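Local coordinates for protein ancestral D-type dye decolorizing peroxidase (Geotrichum candidum, PDB 7ANV) that probably uses hydrogen peroxide and a bound haem to oxidise dyes and related aromatic substrates, as dye-decolorizing peroxidases do, at residues A[320-325]-A[351-356]; A[302-307]-A[334-339]; A[288-293]-A[430-435]; A[250-255]-A[403-408]. All coordinates share one frame; numbering follows the deposited sequence.

Interaction 1. Residues A[320-325]-A[351-356]; sequences NFRFDH and DLEDAS
F323 and D351 form the buried, more enclosed half of this contact, R322 and E353 its looser, partly exposed half. F323 directs its CB toward 351-356, and that atom lies 4.1 Å from OD1 of D351. A water spans the remaining gap: it donates to F323 O and to D351 OD1 at 2.7 Å each, so a carbonyl and a carboxylate, both acceptors, are joined through one donor. The other carboxylate oxygen, OD2 of D351, is held in a salt bridge by R344, which limits rotation of the group. On the partly exposed side a bend at chi3 (-59°) carries the R322 guanidinium across to E353. It arrives edge-on, its plane 13° from that of the carboxylate. NH2 of R322 meets OE1 of E353 at 3.4 Å, a salt bridge whose hydrogen bond is straight but weak, and NH1 of R322 has a long one, 3.7 Å, to OD2 of D324. Since R322 was modelled in two conformers, these bridges may be only partly populated. The arrangement is a three-residue salt-bridge network (R322, D324, E353) beside a water-bridged loop junction in the C-terminal Dyp-type peroxidase sequence region, with the F323 side chain about 6 Å from the haem.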
# COMPACT_ATOMS: atom_id res chain seq x y z
N ASN A 320 -3.67 18.00 -8.28
CA ASN A 320 -2.90 19.21 -8.63
C ASN A 320 -2.75 20.09 -7.39
O ASN A 320 -3.37 21.20 -7.35
CB ASN A 320 -3.54 19.96 -9.78
CG ASN A 320 -2.60 21.01 -10.33
OD1 ASN A 320 -1.41 20.98 -10.05
ND2 ASN A 320 -3.13 21.95 -11.07
N PHE A 321 -2.00 19.63 -6.40
CA PHE A 321 -1.74 20.41 -5.15
C PHE A 321 -0.37 19.97 -4.63
O PHE A 321 0.10 18.85 -4.99
CB PHE A 321 -2.81 20.19 -4.09
CG PHE A 321 -2.97 18.77 -3.65
CD1 PHE A 321 -3.73 17.88 -4.40
CD2 PHE A 321 -2.33 18.27 -2.51
CE1 PHE A 321 -3.85 16.55 -4.04
CE2 PHE A 321 -2.42 16.93 -2.18
CZ PHE A 321 -3.21 16.07 -2.92
N ARG A 322 0.25 20.81 -3.79
CA ARG A 322 1.55 20.44 -3.20
C ARG A 322 1.71 20.96 -1.77
O ARG A 322 2.83 20.88 -1.28
CB ARG A 322 2.65 20.96 -4.13
CG ARG A 322 2.77 22.46 -4.18
CD ARG A 322 3.75 22.84 -5.29
NE ARG A 322 5.04 22.23 -5.00
CZ ARG A 322 6.12 22.90 -4.60
NH1 ARG A 322 6.06 24.20 -4.43
NH2 ARG A 322 7.25 22.24 -4.35
N PHE A 323 0.64 21.44 -1.12
CA PHE A 323 0.72 22.05 0.24
C PHE A 323 1.60 23.31 0.15
O PHE A 323 2.51 23.48 0.97
CB PHE A 323 1.25 21.03 1.26
CG PHE A 323 0.60 19.66 1.22
CD1 PHE A 323 -0.78 19.53 1.33
CD2 PHE A 323 1.36 18.51 1.05
CE1 PHE A 323 -1.39 18.30 1.24
CE2 PHE A 323 0.75 17.27 1.00
CZ PHE A 323 -0.63 17.16 1.13
N ASP A 324 1.40 24.15 -0.86
CA ASP A 324 2.28 25.35 -1.03
C ASP A 324 1.54 26.66 -0.82
O ASP A 324 2.21 27.73 -1.06
CB ASP A 324 2.99 25.37 -2.40
CG ASP A 324 2.04 25.44 -3.58
OD1 ASP A 324 0.80 25.51 -3.35
OD2 ASP A 324 2.56 25.41 -4.75
N HIS A 325 0.26 26.68 -0.43
CA HIS A 325 -0.45 27.98 -0.25
C HIS A 325 -1.55 27.82 0.78
O HIS A 325 -2.71 27.67 0.39
CB HIS A 325 -1.04 28.51 -1.58
CG HIS A 325 -0.12 29.33 -2.42
ND1 HIS A 325 0.72 28.77 -3.40
CD2 HIS A 325 0.10 30.67 -2.47
CE1 HIS A 325 1.41 29.73 -3.99
NE2 HIS A 325 1.05 30.90 -3.44
N ASP A 351 6.37 19.99 1.53
CA ASP A 351 6.96 19.93 2.89
C ASP A 351 8.43 19.50 2.83
O ASP A 351 9.18 19.82 3.80
CB ASP A 351 6.17 19.00 3.81
CG ASP A 351 4.79 19.49 4.16
OD1 ASP A 351 4.45 20.61 3.76
OD2 ASP A 351 4.03 18.69 4.81
N LEU A 352 8.83 18.82 1.77
CA LEU A 352 10.24 18.43 1.60
C LEU A 352 10.77 18.96 0.28
O LEU A 352 11.94 19.24 0.25
CB LEU A 352 10.39 16.92 1.60
CG LEU A 352 10.09 16.25 2.93
CD1 LEU A 352 10.39 14.79 2.85
CD2 LEU A 352 10.86 16.88 4.07
N GLU A 353 9.91 19.19 -0.73
CA GLU A 353 10.33 19.58 -2.12
C GLU A 353 10.82 21.03 -2.01
O GLU A 353 10.03 21.97 -2.11
CB GLU A 353 9.23 19.40 -3.18
CG GLU A 353 8.73 17.98 -3.43
CD GLU A 353 7.41 17.87 -4.21
OE1 GLU A 353 6.73 18.92 -4.43
OE2 GLU A 353 7.05 16.73 -4.59
N ASP A 354 12.11 21.08 -1.68
CA ASP A 354 13.13 22.10 -1.33
C ASP A 354 14.46 21.34 -1.41
O ASP A 354 15.48 21.96 -1.75
CB ASP A 354 12.84 22.59 0.08
CG ASP A 354 13.31 24.00 0.37
OD1 ASP A 354 14.42 24.13 0.86
OD2 ASP A 354 12.53 24.94 0.15
N ALA A 355 14.40 20.04 -1.05
CA ALA A 355 15.44 19.00 -1.10
C ALA A 355 15.59 18.52 -2.55
O ALA A 355 14.69 18.81 -3.36
CB ALA A 355 15.02 17.84 -0.25
N SER A 356 16.58 17.67 -2.79
CA SER A 356 16.94 17.27 -4.18
C SER A 356 15.83 16.43 -4.81
O SER A 356 15.16 15.63 -4.15
CB SER A 356 18.26 16.56 -4.23
OG SER A 356 18.19 15.30 -3.57
O HOH W 1 4.72 22.88 2.33

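Interaction 2. Residues A[302-307]-A[334-339]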
# COMPACT_ATOMS: atom_id res chain seq x y z
N ILE A 302 -7.09 21.48 -2.09
CA ILE A 302 -7.79 22.23 -3.16
C ILE A 302 -9.12 22.72 -2.61
O ILE A 302 -9.45 23.90 -2.89
CB ILE A 302 -7.94 21.40 -4.43
CG1 ILE A 302 -6.56 21.01 -4.97
CG2 ILE A 302 -8.75 22.17 -5.45
CD1 ILE A 302 -6.60 20.28 -6.26
N THR A 303 -9.87 21.87 -1.90
CA THR A 303 -11.25 22.21 -1.44
C THR A 303 -11.36 21.90 0.04
O THR A 303 -11.76 20.81 0.40
CB THR A 303 -12.31 21.58 -2.34
OG1 THR A 303 -13.61 22.03 -1.90
CG2 THR A 303 -12.23 20.08 -2.45
N PRO A 304 -10.88 22.82 0.91
CA PRO A 304 -10.63 22.45 2.30
C PRO A 304 -11.90 22.28 3.14
O PRO A 304 -11.90 21.46 4.03
CB PRO A 304 -9.75 23.56 2.87
CG PRO A 304 -9.94 24.70 1.88
CD PRO A 304 -10.21 24.07 0.53
N LEU A 305 -12.98 22.97 2.80
CA LEU A 305 -14.14 23.05 3.72
C LEU A 305 -15.44 22.52 3.11
O LEU A 305 -16.47 22.53 3.80
CB LEU A 305 -14.25 24.51 4.20
CG LEU A 305 -13.11 24.96 5.10
CD1 LEU A 305 -13.31 26.37 5.61
CD2 LEU A 305 -12.89 24.03 6.28
N GLN A 306 -15.40 21.95 1.91
CA GLN A 306 -16.56 21.31 1.28
C GLN A 306 -16.03 20.23 0.33
O GLN A 306 -14.96 20.42 -0.24
CB GLN A 306 -17.44 22.30 0.49
CG GLN A 306 -16.71 23.08 -0.60
CD GLN A 306 -17.48 24.30 -1.08
OE1 GLN A 306 -18.67 24.43 -0.87
NE2 GLN A 306 -16.78 25.25 -1.70
N ASP A 307 -16.81 19.19 0.13
CA ASP A 307 -16.48 18.20 -0.93
C ASP A 307 -16.63 18.89 -2.29
O ASP A 307 -17.33 19.93 -2.37
CB ASP A 307 -17.42 17.00 -0.77
CG ASP A 307 -17.04 15.80 -1.59
OD1 ASP A 307 -15.94 15.80 -2.19
OD2 ASP A 307 -17.82 14.84 -1.52
N GLN A 334 -1.60 24.80 8.82
CA GLN A 334 -2.47 23.59 8.71
C GLN A 334 -3.91 24.01 8.38
O GLN A 334 -4.82 23.17 8.49
CB GLN A 334 -2.40 22.79 10.01
CG GLN A 334 -1.00 22.31 10.32
CD GLN A 334 -0.99 21.34 11.48
OE1 GLN A 334 -1.28 20.16 11.31
NE2 GLN A 334 -0.71 21.85 12.67
N THR A 335 -4.12 25.22 7.86
CA THR A 335 -5.48 25.71 7.55
C THR A 335 -6.18 24.74 6.58
O THR A 335 -7.37 24.42 6.79
CB THR A 335 -5.43 27.12 6.95
OG1 THR A 335 -4.91 27.98 7.97
CG2 THR A 335 -6.77 27.59 6.43
N ARG A 336 -5.49 24.29 5.53
CA ARG A 336 -6.15 23.51 4.45
C ARG A 336 -5.97 22.01 4.68
O ARG A 336 -6.89 21.26 4.38
CB ARG A 336 -5.61 23.91 3.08
CG ARG A 336 -5.69 25.41 2.85
CD ARG A 336 -5.08 25.82 1.52
NE ARG A 336 -5.93 25.40 0.42
CZ ARG A 336 -6.95 26.13 -0.06
NH1 ARG A 336 -7.34 27.26 0.51
NH2 ARG A 336 -7.63 25.68 -1.09
N CYS A 337 -4.81 21.58 5.17
CA CYS A 337 -4.54 20.15 5.42
C CYS A 337 -3.64 20.03 6.63
O CYS A 337 -2.54 20.59 6.67
CB CYS A 337 -3.84 19.54 4.22
SG CYS A 337 -3.62 17.76 4.32
N PRO A 338 -4.05 19.26 7.65
CA PRO A 338 -3.16 19.01 8.78
C PRO A 338 -1.86 18.35 8.29
O PRO A 338 -1.88 17.55 7.36
CB PRO A 338 -3.97 18.08 9.68
CG PRO A 338 -5.40 18.37 9.27
CD PRO A 338 -5.37 18.61 7.78
N PHE A 339 -0.74 18.64 8.94
CA PHE A 339 0.54 17.95 8.64
C PHE A 339 0.36 16.43 8.73
O PHE A 339 0.90 15.67 7.89
CB PHE A 339 1.65 18.35 9.59
CG PHE A 339 2.23 19.71 9.33
CD1 PHE A 339 2.91 19.97 8.14
CD2 PHE A 339 2.07 20.74 10.24
CE1 PHE A 339 3.48 21.21 7.92
CE2 PHE A 339 2.62 21.99 9.99
CZ PHE A 339 3.29 22.22 8.82
O HOH W 2 -9.55 20.83 5.28
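The backbones approach most closely at P304 and R336, whose CA atoms are 5.1 Å apart, and neither segment is a regular helix or strand. At this point the proline meets the arginine at its base and again at its head: CB of P304 is 3.9 Å from CA of R336, while farther out CG of P304 sits 3.7 Å above the guanidinium plane, over its centre. CD of P304 comes to 3.4 Å from NH2 of R336. A bend in the arginine at chi3 (71°) turns the guanidinium so that one face meets CG of P304, instead of letting the chain run straight on. I302 O lies near the guanidinium plane at its edge, 3.1 Å from NH2 of R336. The head is fixed from outside as well, NE of R336 donating to D301 O. A water donates to P304 O at 2.7 Å and to R336 O at 2.8 Å, linking the two main chains. With an alanine here the proline would probably lose the flat surface it packs on, and D301 O would be left without the N-H it now accepts. The contact thus combines two roles in one guanidinium, a flat face that packs on proline carbons and an edge whose N-H groups can meet carbonyls. This implies that the loops are joined chiefly by proline-arginine packing, with polar support that includes the bridging water and the bond from NE to D301 O.

Interaction 3. Residues A[288-293]-A[430-435]. With HEM (protoporphyrin IX containing Fe), chain B.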
# COMPACT_ATOMS: atom_id res chain seq x y z
N ALA A 288 -12.26 13.99 6.50
CA ALA A 288 -11.47 14.49 5.34
C ALA A 288 -10.11 15.00 5.82
O ALA A 288 -9.11 14.85 5.10
CB ALA A 288 -12.22 15.57 4.60
N ARG A 289 -10.08 15.62 6.99
CA ARG A 289 -8.82 16.17 7.52
C ARG A 289 -7.94 15.09 8.17
O ARG A 289 -6.73 15.38 8.27
CB ARG A 289 -9.14 17.31 8.46
CG ARG A 289 -9.71 18.51 7.70
CD ARG A 289 -9.95 19.69 8.60
NE ARG A 289 -8.85 20.36 9.28
CZ ARG A 289 -8.08 21.30 8.76
NH1 ARG A 289 -8.21 21.67 7.49
NH2 ARG A 289 -7.15 21.87 9.52
N LEU A 290 -8.46 13.90 8.50
CA LEU A 290 -7.59 12.78 8.92
C LEU A 290 -6.87 12.15 7.71
O LEU A 290 -5.72 11.70 7.86
CB LEU A 290 -8.42 11.68 9.63
CG LEU A 290 -9.14 12.09 10.92
CD1 LEU A 290 -9.71 10.85 11.60
CD2 LEU A 290 -8.24 12.83 11.86
N VAL A 291 -7.51 12.12 6.55
CA VAL A 291 -6.96 11.44 5.35
C VAL A 291 -6.21 12.45 4.47
O VAL A 291 -5.19 12.07 3.91
CB VAL A 291 -8.08 10.73 4.57
CG1 VAL A 291 -7.60 10.17 3.25
CG2 VAL A 291 -8.70 9.61 5.39
N GLY A 292 -6.74 13.65 4.27
CA GLY A 292 -6.21 14.59 3.29
C GLY A 292 -7.08 14.69 2.05
O GLY A 292 -6.80 15.55 1.20
N ARG A 293 -8.14 13.88 1.98
CA ARG A 293 -9.13 13.94 0.89
C ARG A 293 -10.50 13.73 1.52
O ARG A 293 -10.59 12.94 2.46
CB ARG A 293 -8.89 12.85 -0.17
CG ARG A 293 -7.60 13.00 -0.96
CD ARG A 293 -7.43 11.87 -1.97
NE ARG A 293 -6.17 12.02 -2.68
CZ ARG A 293 -5.95 12.78 -3.74
NH1 ARG A 293 -6.94 13.43 -4.34
NH2 ARG A 293 -4.72 12.89 -4.23
N PHE A 430 0.73 11.93 15.11
CA PHE A 430 0.79 10.66 14.34
C PHE A 430 -0.18 10.72 13.17
O PHE A 430 -1.28 11.27 13.27
CB PHE A 430 0.43 9.49 15.25
CG PHE A 430 1.51 9.18 16.25
CD1 PHE A 430 1.63 9.87 17.44
CD2 PHE A 430 2.42 8.17 15.97
CE1 PHE A 430 2.63 9.55 18.36
CE2 PHE A 430 3.44 7.89 16.87
CZ PHE A 430 3.57 8.59 18.03
N ASP A 431 0.17 10.00 12.12
CA ASP A 431 -0.78 9.62 11.05
C ASP A 431 -1.93 8.90 11.75
O ASP A 431 -1.72 7.89 12.44
CB ASP A 431 -0.08 8.70 10.05
CG ASP A 431 -0.92 8.29 8.87
OD1 ASP A 431 -2.08 7.86 9.10
OD2 ASP A 431 -0.38 8.36 7.75
N PRO A 432 -3.16 9.45 11.69
CA PRO A 432 -4.27 8.86 12.44
C PRO A 432 -4.78 7.54 11.85
O PRO A 432 -5.47 6.77 12.57
CB PRO A 432 -5.35 9.93 12.31
CG PRO A 432 -5.08 10.58 11.01
CD PRO A 432 -3.56 10.63 10.89
N ILE A 433 -4.38 7.23 10.61
CA ILE A 433 -4.79 5.99 9.91
C ILE A 433 -3.80 4.86 10.23
O ILE A 433 -4.29 3.83 10.68
CB ILE A 433 -4.97 6.21 8.41
CG1 ILE A 433 -5.85 7.44 8.12
CG2 ILE A 433 -5.47 4.96 7.72
CD1 ILE A 433 -7.26 7.35 8.68
N ILE A 434 -2.50 5.06 10.02
CA ILE A 434 -1.47 3.99 10.09
C ILE A 434 -0.40 4.29 11.15
O ILE A 434 0.43 3.41 11.36
CB ILE A 434 -0.83 3.76 8.72
CG1 ILE A 434 -0.10 4.99 8.21
CG2 ILE A 434 -1.88 3.22 7.73
CD1 ILE A 434 0.92 4.69 7.11
N GLY A 435 -0.39 5.47 11.77
CA GLY A 435 0.70 5.86 12.69
C GLY A 435 0.71 4.98 13.92
O GLY A 435 -0.38 4.77 14.49
CHA HEM B . -2.98 7.27 -0.06
CHB HEM B . -6.00 4.89 2.89
CHC HEM B . -2.22 2.24 4.55
CHD HEM B . 0.78 4.94 1.87
C1A HEM B . -4.12 6.84 0.60
C2A HEM B . -5.42 7.33 0.37
C3A HEM B . -6.27 6.68 1.20
C4A HEM B . -5.49 5.75 1.94
CMA HEM B . -7.78 6.85 1.30
CAA HEM B . -5.81 8.45 -0.59
CBA HEM B . -5.91 8.06 -2.05
CGA HEM B . -4.75 8.52 -2.89
O1A HEM B . -4.15 9.60 -2.76
O2A HEM B . -4.39 7.79 -3.75
C1B HEM B . -5.21 3.96 3.59
C2B HEM B . -5.74 3.01 4.52
C3B HEM B . -4.71 2.24 4.98
C4B HEM B . -3.49 2.76 4.30
CMB HEM B . -7.18 2.87 4.93
CAB HEM B . -4.69 1.09 5.91
CBB HEM B . -5.75 0.29 6.18
C1C HEM B . -1.05 2.76 3.98
C2C HEM B . 0.27 2.36 4.27
C3C HEM B . 1.11 3.17 3.53
C4C HEM B . 0.29 4.05 2.77
CMC HEM B . 0.66 1.25 5.24
CAC HEM B . 2.57 3.22 3.45
CBC HEM B . 3.36 2.78 4.42
C1D HEM B . -0.04 5.75 1.09
C2D HEM B . 0.54 6.63 0.06
C3D HEM B . -0.52 7.29 -0.46
C4D HEM B . -1.72 6.81 0.25
CMD HEM B . 1.99 6.81 -0.37
CAD HEM B . -0.47 8.32 -1.56
CBD HEM B . -0.13 9.73 -1.06
CGD HEM B . 0.04 10.70 -2.19
O1D HEM B . -0.55 11.80 -2.07
O2D HEM B . 0.77 10.43 -3.18
NA HEM B . -4.17 5.85 1.57
NB HEM B . -3.89 3.76 3.48
NC HEM B . -1.03 3.82 3.10
ND HEM B . -1.38 5.90 1.21
FE HEM B . -2.60 4.92 2.34
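L290 and P432 head a buried, apolar helix-to-loop contact, made where helix 279-291 ends against the loop following helix 405-413, beside the haem. CB of L290 touches CG of P432 at 3.8 Å, and L290 O comes to 3.4 Å from that same CG. V291 faces two ways: with chi1 at 172°, CG1 packs on the haem methyl CMA at 3.9 Å while CG2 meets CD1 of I433 at 4.2 Å. The loop is shaped by D431, whose OD1 accepts from I433 N nearly along its C-O axis (2.8 Å) and from I434 N well above the carboxylate plane, an Asx turn and Asx motif. CG2 of I434 then lies 3.3 Å from the haem carbon CHC. Past the helix end, R293 runs extended to NE, which donates to propionate oxygen O1A of the haem at 3.2 Å and 141°. A leucine in its place would probably leave that propionate oxygen without this charged donor and the group freer to turn. D431 OD2 also accepts from H342 ND1, and I433 and I434 pack on H342. V291, R293, I433 and I434 line the haem pocket, and the D431-H342 bond is consistent with the histidine-aspartate pair of the proximal side in haem peroxidases.

Interaction 4. Residues A[250-255]-A[403-408]. With HEM (protoporphyrin IX containing Fe), chain B.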
# COMPACT_ATOMS: atom_id res chain seq x y z
N VAL A 250 6.09 -5.30 -0.86
CA VAL A 250 5.72 -5.28 0.57
C VAL A 250 4.25 -5.68 0.69
O VAL A 250 3.40 -4.98 0.12
CB VAL A 250 5.94 -3.89 1.20
CG1 VAL A 250 5.39 -3.88 2.62
CG2 VAL A 250 7.41 -3.47 1.12
N PHE A 251 3.98 -6.72 1.47
CA PHE A 251 2.61 -7.15 1.81
C PHE A 251 2.33 -6.87 3.29
O PHE A 251 3.10 -7.32 4.11
CB PHE A 251 2.40 -8.61 1.42
CG PHE A 251 0.96 -9.05 1.60
CD1 PHE A 251 0.50 -9.45 2.85
CD2 PHE A 251 0.09 -9.08 0.52
CE1 PHE A 251 -0.83 -9.81 3.02
CE2 PHE A 251 -1.25 -9.43 0.69
CZ PHE A 251 -1.70 -9.80 1.94
N ARG A 252 1.22 -6.21 3.58
CA ARG A 252 0.71 -6.06 4.95
C ARG A 252 -0.80 -6.33 4.96
O ARG A 252 -1.53 -5.70 4.21
CB ARG A 252 0.93 -4.64 5.48
CG ARG A 252 2.35 -4.15 5.44
CD ARG A 252 3.09 -4.46 6.71
NE ARG A 252 2.69 -3.59 7.80
CZ ARG A 252 2.90 -3.81 9.10
NH1 ARG A 252 3.40 -4.95 9.55
NH2 ARG A 252 2.57 -2.85 9.96
N LYS A 253 -1.21 -7.25 5.81
CA LYS A 253 -2.64 -7.44 6.12
C LYS A 253 -3.01 -6.45 7.22
O LYS A 253 -2.50 -6.58 8.35
CB LYS A 253 -2.93 -8.89 6.51
CG LYS A 253 -4.40 -9.11 6.80
CD LYS A 253 -4.76 -10.49 7.32
CE LYS A 253 -6.20 -10.47 7.77
NZ LYS A 253 -6.65 -11.75 8.37
N LEU A 254 -3.82 -5.45 6.89
CA LEU A 254 -4.16 -4.35 7.82
C LEU A 254 -5.67 -4.43 8.10
O LEU A 254 -6.49 -4.03 7.25
CB LEU A 254 -3.78 -2.99 7.24
CG LEU A 254 -2.32 -2.87 6.87
CD1 LEU A 254 -2.03 -1.51 6.24
CD2 LEU A 254 -1.43 -3.13 8.09
N GLN A 255 -6.00 -4.96 9.27
CA GLN A 255 -7.41 -5.05 9.71
C GLN A 255 -7.95 -3.64 9.98
O GLN A 255 -7.23 -2.85 10.62
CB GLN A 255 -7.49 -5.91 10.96
CG GLN A 255 -8.92 -6.06 11.41
CD GLN A 255 -9.05 -6.78 12.71
OE1 GLN A 255 -8.06 -7.17 13.33
NE2 GLN A 255 -10.30 -6.95 13.15
N ASN A 403 13.97 2.78 1.66
CA ASN A 403 13.71 4.15 1.17
C ASN A 403 12.22 4.42 1.02
O ASN A 403 11.83 5.60 1.08
CB ASN A 403 14.38 4.40 -0.19
CG ASN A 403 15.87 4.56 -0.10
OD1 ASN A 403 16.41 4.71 0.99
ND2 ASN A 403 16.55 4.53 -1.24
N GLY A 404 11.44 3.37 0.75
CA GLY A 404 9.99 3.43 0.48
C GLY A 404 9.16 3.09 1.68
O GLY A 404 9.13 3.91 2.65
N PHE A 405 8.49 1.94 1.64
CA PHE A 405 7.56 1.50 2.71
C PHE A 405 8.15 1.80 4.10
O PHE A 405 7.45 2.39 4.94
CB PHE A 405 7.25 0.01 2.60
CG PHE A 405 6.51 -0.49 3.80
CD1 PHE A 405 5.19 -0.16 4.00
CD2 PHE A 405 7.15 -1.24 4.76
CE1 PHE A 405 4.51 -0.61 5.12
CE2 PHE A 405 6.46 -1.72 5.85
CZ PHE A 405 5.14 -1.38 6.06
N GLN A 406 9.35 1.35 4.40
CA GLN A 406 9.88 1.46 5.79
C GLN A 406 10.04 2.93 6.20
O GLN A 406 9.79 3.28 7.36
CB GLN A 406 11.23 0.78 5.95
CG GLN A 406 11.16 -0.73 6.07
CD GLN A 406 12.54 -1.29 6.27
OE1 GLN A 406 13.48 -0.93 5.58
NE2 GLN A 406 12.71 -2.16 7.26
N PHE A 407 10.53 3.76 5.29
CA PHE A 407 10.79 5.19 5.58
C PHE A 407 9.45 5.89 5.83
O PHE A 407 9.30 6.64 6.80
CB PHE A 407 11.58 5.80 4.43
CG PHE A 407 12.37 6.99 4.88
CD1 PHE A 407 13.60 6.84 5.50
CD2 PHE A 407 11.85 8.27 4.75
CE1 PHE A 407 14.34 7.94 5.91
CE2 PHE A 407 12.58 9.37 5.18
CZ PHE A 407 13.80 9.21 5.79
N ILE A 408 8.49 5.66 4.94
CA ILE A 408 7.13 6.24 5.04
C ILE A 408 6.51 5.85 6.36
O ILE A 408 6.04 6.77 7.09
CB ILE A 408 6.27 5.84 3.85
CG1 ILE A 408 6.86 6.38 2.55
CG2 ILE A 408 4.84 6.33 4.08
CD1 ILE A 408 6.26 5.72 1.32
CHA HEM B . -2.98 7.27 -0.06
CHB HEM B . -6.00 4.89 2.89
CHC HEM B . -2.22 2.24 4.55
CHD HEM B . 0.78 4.94 1.87
C1A HEM B . -4.12 6.84 0.60
C2A HEM B . -5.42 7.33 0.37
C3A HEM B . -6.27 6.68 1.20
C4A HEM B . -5.49 5.75 1.94
CMA HEM B . -7.78 6.85 1.30
CAA HEM B . -5.81 8.45 -0.59
CBA HEM B . -5.91 8.06 -2.05
CGA HEM B . -4.75 8.52 -2.89
O1A HEM B . -4.15 9.60 -2.76
O2A HEM B . -4.39 7.79 -3.75
C1B HEM B . -5.21 3.96 3.59
C2B HEM B . -5.74 3.01 4.52
C3B HEM B . -4.71 2.24 4.98
C4B HEM B . -3.49 2.76 4.30
CMB HEM B . -7.18 2.87 4.93
CAB HEM B . -4.69 1.09 5.91
CBB HEM B . -5.75 0.29 6.18
C1C HEM B . -1.05 2.76 3.98
C2C HEM B . 0.27 2.36 4.27
C3C HEM B . 1.11 3.17 3.53
C4C HEM B . 0.29 4.05 2.77
CMC HEM B . 0.66 1.25 5.24
CAC HEM B . 2.57 3.22 3.45
CBC HEM B . 3.36 2.78 4.42
C1D HEM B . -0.04 5.75 1.09
C2D HEM B . 0.54 6.63 0.06
C3D HEM B . -0.52 7.29 -0.46
C4D HEM B . -1.72 6.81 0.25
CMD HEM B . 1.99 6.81 -0.37
CAD HEM B . -0.47 8.32 -1.56
CBD HEM B . -0.13 9.73 -1.06
CGD HEM B . 0.04 10.70 -2.19
O1D HEM B . -0.55 11.80 -2.07
O2D HEM B . 0.77 10.43 -3.18
NA HEM B . -4.17 5.85 1.57
NB HEM B . -3.89 3.76 3.48
NC HEM B . -1.03 3.82 3.10
ND HEM B . -1.38 5.90 1.21
FE HEM B . -2.60 4.92 2.34
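F405 reaches from the first turn of helix 405-413 to strand 247-256, and each atom along it has a neighbour. With chi1 at 170° the ring is swung out toward the strand. CB lies 3.8 Å from CG2 of V250. Beyond it V250 puts its other methyl over the ring face: CG1 is 3.8 Å from the ring centroid and 11° off the normal, a CH-pi contact centred on the ring. Along one side, CD1 and CE1 of F405 lie 3.5 and 3.6 Å from the haem vinyl carbon CBC. At the far end CZ of F405 meets NE of R252 at 3.7 Å and CD of R252 at 3.8 Å. The R252 guanidinium is turned 58° from the ring plane, so it is not stacked on the ring. The arginine chain is bent at chi2 and chi3, and its polar end is engaged elsewhere: NH2 forms a salt bridge with D117 and NH1 a hydrogen bond with Q108. The same vinyl carbon is approached by CG2 of I408 at 3.9 Å, one turn along the helix, and L254 CD1 packs on the other vinyl at CAB, 3.7 Å away. The chemistry implies a contact governed by shape: a buried phenylalanine wedged between strand and haem edge, packed by the V250 methyls, a haem vinyl and the methylene and NE part of R252, while the charge of R252 is probably balanced by its salt bridge to D117.

Overall arrangement
From the N terminus, strand 247-256 is the first element involved; interaction 4 ties it to helix 405-413 across 147 intervening residues. Helix 279-291 follows and opens interaction 3, which closes only at 430-435, so these two long loops cross; both contacts touch the haem. Inside both loops lie the short ones: 302-307 returns to 334-339 in interaction 2, and 320-325 to 351-356 in interaction 1, again crossing. These two touch where F323 CE1 lies 3.8 Å from C337 SG. R289, at the helix end of interaction 3, reaches the carbonyls of Q334 and T335, linking the haem wall to the outer loops.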